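YonK protein (PDB 2H4O) is of unknown function but assembles into an octamer and derives from the SPbeta prophage of Bacillus subtilis. Local coordinates at the interface of chains A and B and the interface of chains A and C. Numbering follows the deposited sequence. Chains: chain A/B/C, YonK protein.

Contact 1: the interface of chains A and B. Residues chain A 10-12, 24, 33; chain B 2-3.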
loop_
_atom_site.group_PDB
_atom_site.type_symbol
_atom_site.label_atom_id
_atom_site.label_comp_id
_atom_site.label_asym_id
_atom_site.label_seq_id
_atom_site.Cartn_x
_atom_site.Cartn_y
_atom_site.Cartn_z
ATOM N N ASN A 10 6.900 -16.196 0.093
ATOM C CA ASN A 10 7.809 -15.102 0.409
ATOM C C ASN A 10 8.991 -15.789 1.020
ATOM O O ASN A 10 8.805 -16.633 1.863
ATOM C CB ASN A 10 7.209 -14.127 1.446
ATOM C CG ASN A 10 5.991 -13.372 0.920
ATOM O OD1 ASN A 10 5.046 -13.968 0.413
ATOM N ND2 ASN A 10 6.007 -12.046 1.048
ATOM N N VAL A 11 10.195 -15.426 0.599
ATOM C CA VAL A 11 11.410 -16.021 1.117
ATOM C C VAL A 11 12.471 -14.944 1.277
ATOM O O VAL A 11 12.868 -14.313 0.334
ATOM C CB VAL A 11 11.960 -17.137 0.156
ATOM C CG1 VAL A 11 12.775 -18.137 0.956
ATOM N N LYS A 12 12.941 -14.746 2.486
ATOM C CA LYS A 12 13.930 -13.723 2.734
ATOM C C LYS A 12 15.159 -14.322 3.386
ATOM O O LYS A 12 15.046 -14.968 4.414
ATOM C CB LYS A 12 13.339 -12.644 3.653
ATOM N N GLU A 24 17.927 -17.527 6.022
ATOM C CA GLU A 24 17.833 -16.330 6.853
ATOM C C GLU A 24 18.281 -16.561 8.285
ATOM O O GLU A 24 18.034 -17.600 8.870
ATOM C CB GLU A 24 16.403 -15.736 6.867
ATOM C CG GLU A 24 15.302 -16.631 7.425
ATOM C CD GLU A 24 13.932 -15.943 7.496
ATOM O OE1 GLU A 24 12.896 -16.632 7.527
ATOM O OE2 GLU A 24 13.872 -14.713 7.536
ATOM N N TYR A 33 16.081 -22.769 3.546
ATOM C CA TYR A 33 14.994 -23.215 2.696
ATOM C C TYR A 33 15.620 -23.540 1.347
ATOM O O TYR A 33 16.580 -22.895 0.937
ATOM C CB TYR A 33 13.959 -22.079 2.531
ATOM C CG TYR A 33 13.488 -21.440 3.827
ATOM C CD1 TYR A 33 12.496 -22.032 4.608
ATOM C CD2 TYR A 33 14.060 -20.264 4.285
ATOM C CE1 TYR A 33 12.093 -21.465 5.810
ATOM C CE2 TYR A 33 13.667 -19.693 5.475
ATOM C CZ TYR A 33 12.679 -20.290 6.231
ATOM O OH TYR A 33 12.237 -19.661 7.381
ATOM N N ALA B 2 10.433 -14.482 8.673
ATOM C CA ALA B 2 9.418 -13.751 7.836
ATOM C C ALA B 2 8.978 -14.553 6.613
ATOM O O ALA B 2 7.988 -14.234 5.959
ATOM C CB ALA B 2 9.981 -12.394 7.378
ATOM N N SER B 3 9.729 -15.587 6.291
ATOM C CA SER B 3 9.384 -16.417 5.168
ATOM C C SER B 3 8.070 -17.106 5.468
ATOM O O SER B 3 7.832 -17.545 6.568
ATOM C CB SER B 3 10.489 -17.421 4.962
ATOM O OG SER B 3 11.712 -16.719 4.986
#
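B:Ser3 points its hydroxyl at the carboxylate of A:Glu24, where the N-terminal arm of one YonK family subunit docks on the strands of its octamer neighbour. The B:Ser3 hydroxyl OG donates to A:Glu24 OE1 at 2.8 Å, but it comes from above the carboxylate plane, 68° out of it. The same oxygen also accepts from the phenol of A:Tyr33, whose OH donates to A:Glu24 OE1 at 3.1 Å, meeting that oxygen's anti lone pair on the side away from OE2. Two hydroxyls, one from each chain, thus grip one carboxylate oxygen and should limit rotation of the group.

The glutamate starts with CG wedged between its backbone N and carbonyl carbon (chi1 62°), then runs extended, so that the carboxylate reaches chain B while CG rests in plane at the edge of the tyrosine ring. Across the interface, the B:Ser3 methylene packs against the phenol end of that ring, with B:Ser3 CB 3.8 Å from A:Tyr33 CZ.

Opposite the glutamate and tyrosine, strand 4-12 of chain A borders the serine. The backbone N of A:Lys12 points almost straight at B:Ser3 OG, 177° at the hydrogen, although at 3.4 Å this bond is weak. The carbonyl O of A:Asn10 lies 3.6 Å from B:Ser3 CB. B:Ala2 adds a weak bond from its backbone N to A:Glu24 OE1 at 3.5 Å.

Contact 2: the interface of chains A and C. Residues chain A 15, 20, 22, 35, 39, 49, 51; chain C 20, 35, 39, 49.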
loop_
_atom_site.group_PDB
_atom_site.type_symbol
_atom_site.label_atom_id
_atom_site.label_comp_id
_atom_site.label_asym_id
_atom_site.label_seq_id
_atom_site.Cartn_x
_atom_site.Cartn_y
_atom_site.Cartn_z
ATOM N N PHE A 15 21.012 -15.643 -0.331
ATOM C CA PHE A 15 20.835 -16.483 -1.508
ATOM C C PHE A 15 22.073 -17.090 -2.133
ATOM O O PHE A 15 23.006 -16.397 -2.509
ATOM C CB PHE A 15 20.092 -15.699 -2.574
ATOM C CG PHE A 15 19.816 -16.482 -3.812
ATOM C CD1 PHE A 15 19.195 -17.717 -3.738
ATOM C CD2 PHE A 15 20.096 -15.953 -5.069
ATOM C CE1 PHE A 15 18.848 -18.418 -4.899
ATOM C CE2 PHE A 15 19.746 -16.652 -6.229
ATOM C CZ PHE A 15 19.117 -17.887 -6.135
HETATM N N MSE A 20 21.328 -23.619 -4.742
HETATM C CA MSE A 20 19.944 -23.187 -4.864
HETATM C C MSE A 20 19.186 -23.157 -3.533
HETATM O O MSE A 20 18.102 -23.729 -3.401
HETATM C CB MSE A 20 19.206 -24.069 -5.866
HETATM C CG MSE A 20 19.310 -23.577 -7.306
HETATM SE SE MSE A 20 18.252 -21.964 -7.715
HETATM C CE MSE A 20 16.602 -22.788 -8.277
ATOM N N VAL A 22 18.115 -20.578 0.063
ATOM C CA VAL A 22 18.025 -19.279 0.707
ATOM C C VAL A 22 18.027 -19.560 2.207
ATOM O O VAL A 22 17.284 -20.422 2.703
ATOM C CB VAL A 22 16.710 -18.519 0.352
ATOM C CG1 VAL A 22 16.719 -17.147 1.002
ATOM C CG2 VAL A 22 16.554 -18.419 -1.161
ATOM N N PHE A 35 15.282 -23.218 -2.319
ATOM C CA PHE A 35 14.585 -22.473 -3.340
ATOM C C PHE A 35 14.127 -23.366 -4.479
ATOM O O PHE A 35 13.107 -23.078 -5.121
ATOM C CB PHE A 35 15.508 -21.373 -3.834
ATOM C CG PHE A 35 14.802 -20.272 -4.502
ATOM C CD1 PHE A 35 13.639 -19.758 -3.953
ATOM C CD2 PHE A 35 15.296 -19.728 -5.680
ATOM C CE1 PHE A 35 12.976 -18.727 -4.565
ATOM C CE2 PHE A 35 14.636 -18.687 -6.303
ATOM C CZ PHE A 35 13.471 -18.182 -5.741
ATOM N N LEU A 39 10.479 -23.281 -5.684
ATOM C CA LEU A 39 10.285 -22.890 -7.067
ATOM C C LEU A 39 9.518 -23.903 -7.862
ATOM O O LEU A 39 8.730 -23.544 -8.698
ATOM C CB LEU A 39 11.635 -22.639 -7.715
ATOM C CG LEU A 39 11.873 -21.303 -8.406
ATOM C CD1 LEU A 39 11.431 -20.166 -7.499
ATOM C CD2 LEU A 39 13.343 -21.192 -8.744
ATOM N N ILE A 49 7.097 -13.084 -10.153
ATOM C CA ILE A 49 8.287 -13.277 -9.331
ATOM C C ILE A 49 8.960 -11.946 -9.014
ATOM O O ILE A 49 9.229 -11.147 -9.911
ATOM C CB ILE A 49 9.281 -14.219 -10.036
ATOM C CG1 ILE A 49 8.576 -15.499 -10.487
ATOM C CG2 ILE A 49 10.449 -14.542 -9.117
ATOM C CD1 ILE A 49 9.523 -16.612 -10.877
ATOM N N VAL A 51 12.306 -10.294 -6.909
ATOM C CA VAL A 51 13.568 -10.534 -6.224
ATOM C C VAL A 51 14.123 -9.153 -5.894
ATOM O O VAL A 51 14.400 -8.322 -6.768
ATOM C CB VAL A 51 14.526 -11.339 -7.117
ATOM C CG1 VAL A 51 15.794 -11.596 -6.387
ATOM C CG2 VAL A 51 13.864 -12.661 -7.521
HETATM N N MSE C 20 14.193 -23.273 -17.091
HETATM C CA MSE C 20 14.373 -22.115 -16.229
HETATM C C MSE C 20 14.095 -20.779 -16.924
HETATM O O MSE C 20 14.917 -19.860 -16.894
HETATM C CB MSE C 20 15.779 -22.116 -15.638
HETATM C CG MSE C 20 15.893 -22.895 -14.331
HETATM SE SE MSE C 20 15.069 -22.024 -12.767
HETATM C CE MSE C 20 16.580 -21.016 -12.119
ATOM N N PHE C 35 15.070 -16.851 -16.337
ATOM C CA PHE C 35 15.092 -16.705 -14.902
ATOM C C PHE C 35 16.462 -17.014 -14.322
ATOM O O PHE C 35 16.837 -16.452 -13.284
ATOM C CB PHE C 35 14.025 -17.614 -14.319
ATOM C CG PHE C 35 13.610 -17.235 -12.962
ATOM C CD1 PHE C 35 13.377 -15.906 -12.652
ATOM C CD2 PHE C 35 13.436 -18.203 -11.981
ATOM C CE1 PHE C 35 12.983 -15.543 -11.392
ATOM C CE2 PHE C 35 13.038 -17.846 -10.707
ATOM C CZ PHE C 35 12.808 -16.509 -10.412
ATOM N N LEU C 39 18.174 -14.545 -11.928
ATOM C CA LEU C 39 18.458 -15.054 -10.600
ATOM C C LEU C 39 19.904 -14.937 -10.222
ATOM O O LEU C 39 20.212 -14.663 -9.092
ATOM C CB LEU C 39 18.016 -16.504 -10.510
ATOM C CG LEU C 39 17.072 -16.909 -9.386
ATOM C CD1 LEU C 39 15.912 -15.930 -9.308
ATOM C CD2 LEU C 39 16.584 -18.315 -9.651
ATOM N N ILE C 49 12.521 -12.815 -1.906
ATOM C CA ILE C 49 11.934 -13.417 -3.098
ATOM C C ILE C 49 10.441 -13.665 -2.911
ATOM O O ILE C 49 10.021 -14.266 -1.922
ATOM C CB ILE C 49 12.652 -14.735 -3.445
ATOM C CG1 ILE C 49 14.165 -14.522 -3.491
ATOM C CG2 ILE C 49 12.144 -15.283 -4.770
ATOM C CD1 ILE C 49 14.921 -15.656 -4.147
#
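C:Ile49 reaches tip to tip toward the ring of A:Phe35 in an apolar contact between two subunits of the YonK octamer. C:Ile49 CB already lies 4.2 Å from A:Phe35 CE1, near the limit of contact. The branch methyl C:Ile49 CG2, anti to the backbone N, turns to the outer end of the ring and lies 3.5 Å from A:Phe35 CE1. The longer branch leaves through CG1, anti to the carbonyl carbon (chi1 -51°), and continues nearly extended (chi2 -166°), which carries C:Ile49 CD1 over the ring face, 3.8 Å from the centroid of A:Phe35, as a CH-pi contact.

A:Leu39 CD1, from the ring's own chain, sits over the face opposite C:Ile49 CD1, 3.3 Å from the ring plane and offset toward the rim, so methyls from both chains sandwich the ring. C:Leu39 CD2 meets the edge in plane, 3.9 Å from A:Phe35 CE2. A:Phe15, from strand 14-16, crosses C:Leu39 at about a right angle, with A:Phe15 CZ 4.0 Å from C:Leu39 CG, and presents its edge to the C:Leu39 carbonyl O. Two-fold symmetry repeats the phenylalanine-isoleucine pair with the chains exchanged, and the selenomethionine methyls A:Met20 CE and C:Met20 CE approach to 4.2 Å.

A:Val51 lies beside C:Ile49, pointing the same way, where strands 46-55 of the two chains form an antiparallel bridge; helices 35-40 supply Phe35, which packs on Ile49 of the partner's strand, and Leu39, which flanks the ring.

The C-alpha centres of contact 1 and contact 2 are about 11 Å apart, and chain A takes part in both, meeting a different neighbour at each. No residue is common to the two, but strand 21-25 contributes A:Glu24 to contact 1 and A:Val22 to contact 2. A:Tyr33 in strand 30-34 is also close in sequence to A:Phe35, which begins helix 35-40. One subunit thus combines a polar docking site for an N-terminal arm with an apolar pairing surface. Because each interface is two-fold symmetric, using both in every copy offers a plausible way to link subunits into the octamer.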